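Local coordinates for purine-binding protein BAB2_0673 (Brucella melitensis biovar Abortus, PDB 3S99) that binds adenine and probably other purines such as guanine, and may serve an ABC-type uptake system for them, at residues V188-W191 and F192-G195. Sequence-based numbering, arbitrary orientation.
With ADE (adenine), chain T.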
loop_
_atom_site.group_PDB
_atom_site.type_symbol
_atom_site.label_atom_id
_atom_site.label_comp_id
_atom_site.label_asym_id
_atom_site.label_seq_id
_atom_site.Cartn_x
_atom_site.Cartn_y
_atom_site.Cartn_z
ATOM N N VAL A 188 8.416 -3.389 12.338
ATOM C CA VAL A 188 7.620 -2.750 13.404
ATOM C C VAL A 188 6.642 -3.759 14.028
ATOM O O VAL A 188 6.245 -3.639 15.190
ATOM C CB VAL A 188 6.824 -1.537 12.784
ATOM C CG1 VAL A 188 5.749 -0.962 13.764
ATOM C CG2 VAL A 188 7.790 -0.456 12.379
ATOM N N ASN A 189 6.238 -4.732 13.213
ATOM C CA ASN A 189 5.315 -5.802 13.572
ATOM C C ASN A 189 3.860 -5.367 13.744
ATOM O O ASN A 189 3.062 -6.085 14.351
ATOM C CB ASN A 189 5.827 -6.607 14.774
ATOM C CG ASN A 189 7.170 -7.255 14.496
ATOM O OD1 ASN A 189 7.432 -7.721 13.382
ATOM N ND2 ASN A 189 8.025 -7.295 15.507
ATOM N N SER A 190 3.509 -4.222 13.152
ATOM C CA SER A 190 2.125 -3.868 12.954
ATOM C C SER A 190 2.070 -2.807 11.892
ATOM O O SER A 190 3.117 -2.324 11.442
ATOM C CB SER A 190 1.417 -3.442 14.264
ATOM O OG SER A 190 1.974 -2.309 14.875
ATOM N N TRP A 191 0.855 -2.487 11.435
ATOM C CA TRP A 191 0.711 -1.536 10.366
ATOM C C TRP A 191 0.868 -0.118 10.871
ATOM O O TRP A 191 1.447 0.714 10.195
ATOM C CB TRP A 191 -0.638 -1.668 9.672
ATOM C CG TRP A 191 -0.870 -3.010 8.989
ATOM C CD1 TRP A 191 -1.699 -4.021 9.433
ATOM C CD2 TRP A 191 -0.325 -3.463 7.735
ATOM N NE1 TRP A 191 -1.672 -5.064 8.545
ATOM C CE2 TRP A 191 -0.853 -4.756 7.495
ATOM C CE3 TRP A 191 0.579 -2.913 6.798
ATOM C CZ2 TRP A 191 -0.517 -5.504 6.364
ATOM C CZ3 TRP A 191 0.899 -3.660 5.654
ATOM C CH2 TRP A 191 0.368 -4.935 5.457
ATOM N N PHE A 192 0.302 0.154 12.044
ATOM C CA PHE A 192 0.247 1.488 12.586
ATOM C C PHE A 192 0.766 1.457 14.009
ATOM O O PHE A 192 0.171 0.816 14.857
ATOM C CB PHE A 192 -1.193 2.026 12.554
ATOM C CG PHE A 192 -1.353 3.323 13.268
ATOM C CD1 PHE A 192 -0.850 4.487 12.711
ATOM C CD2 PHE A 192 -1.990 3.388 14.506
ATOM C CE1 PHE A 192 -0.982 5.713 13.354
ATOM C CE2 PHE A 192 -2.099 4.602 15.169
ATOM C CZ PHE A 192 -1.605 5.776 14.579
ATOM N N ASP A 193 1.893 2.119 14.259
ATOM C CA ASP A 193 2.463 2.200 15.601
ATOM C C ASP A 193 3.470 3.344 15.546
ATOM O O ASP A 193 4.680 3.122 15.372
ATOM C CB ASP A 193 3.128 0.874 15.968
ATOM C CG ASP A 193 3.685 0.851 17.401
ATOM O OD1 ASP A 193 3.824 1.912 18.046
ATOM O OD2 ASP A 193 4.002 -0.260 17.871
ATOM N N PRO A 194 2.961 4.584 15.615
ATOM C CA PRO A 194 3.848 5.724 15.370
ATOM C C PRO A 194 5.115 5.739 16.239
ATOM O O PRO A 194 6.149 6.173 15.774
ATOM C CB PRO A 194 2.952 6.942 15.649
ATOM C CG PRO A 194 1.555 6.443 15.379
ATOM C CD PRO A 194 1.551 4.991 15.769
ATOM N N GLY A 195 5.049 5.235 17.456
ATOM C CA GLY A 195 6.230 5.199 18.354
ATOM C C GLY A 195 7.342 4.339 17.774
ATOM O O GLY A 195 8.489 4.795 17.614
HETATM N N9 ADE T . -3.645 -3.911 4.703
HETATM C C8 ADE T . -2.959 -4.092 3.522
HETATM N N7 ADE T . -2.012 -3.214 3.295
HETATM C C5 ADE T . -2.125 -2.427 4.446
HETATM C C6 ADE T . -1.394 -1.329 4.812
HETATM N N6 ADE T . -0.453 -0.915 3.951
HETATM N N1 ADE T . -1.699 -0.718 6.003
HETATM C C2 ADE T . -2.682 -1.231 6.764
HETATM N N3 ADE T . -3.454 -2.289 6.515
HETATM C C4 ADE T . -3.101 -2.827 5.325
HETATM O O HOH W 1 3.980 -2.779 16.662
#
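Ser190 and Asp193 meet across a tight turn, the Ser190 OG lying 3.6 Å from the Asp193 CB, while the Val188 CG1 approaches that same CB at 3.9 Å. No direct hydrogen bond links the two halves of the turn. A water bridges them instead: it accepts from Ser190 OG at 2.7 Å and donates to Val188 O and to Asp193 OD2, each at 2.8 Å. With chi1 at 61°, Ser190 holds OG over its own backbone, from where it donates to the water. Contact on this partly exposed flank is thus sparse and water-mediated.

Packing is far closer at buried Trp191, where adenine lies flat over one face of the indole. The purine C4 stands 3.6 Å above the ring plane and over its centre, Trp191 CE3 comes within 3.2 Å of adenine C6, and the two planes are within about 13° of parallel. Phe192 turns the other way, and its ring receives the Pro194 CD over one face, 3.4 Å above the plane and offset toward the rim. Asp193 occupies the N-cap of helix 194-206; its OD1 accepts a weak hydrogen bond from Lys196 N, and its own N donates to Glu197 OE2. The loop joins strand 182-187 to that helix and presents Trp191, which with Trp42 and Asp217 lines the adenine site of a BMP-family, PnrA-like substrate-binding protein.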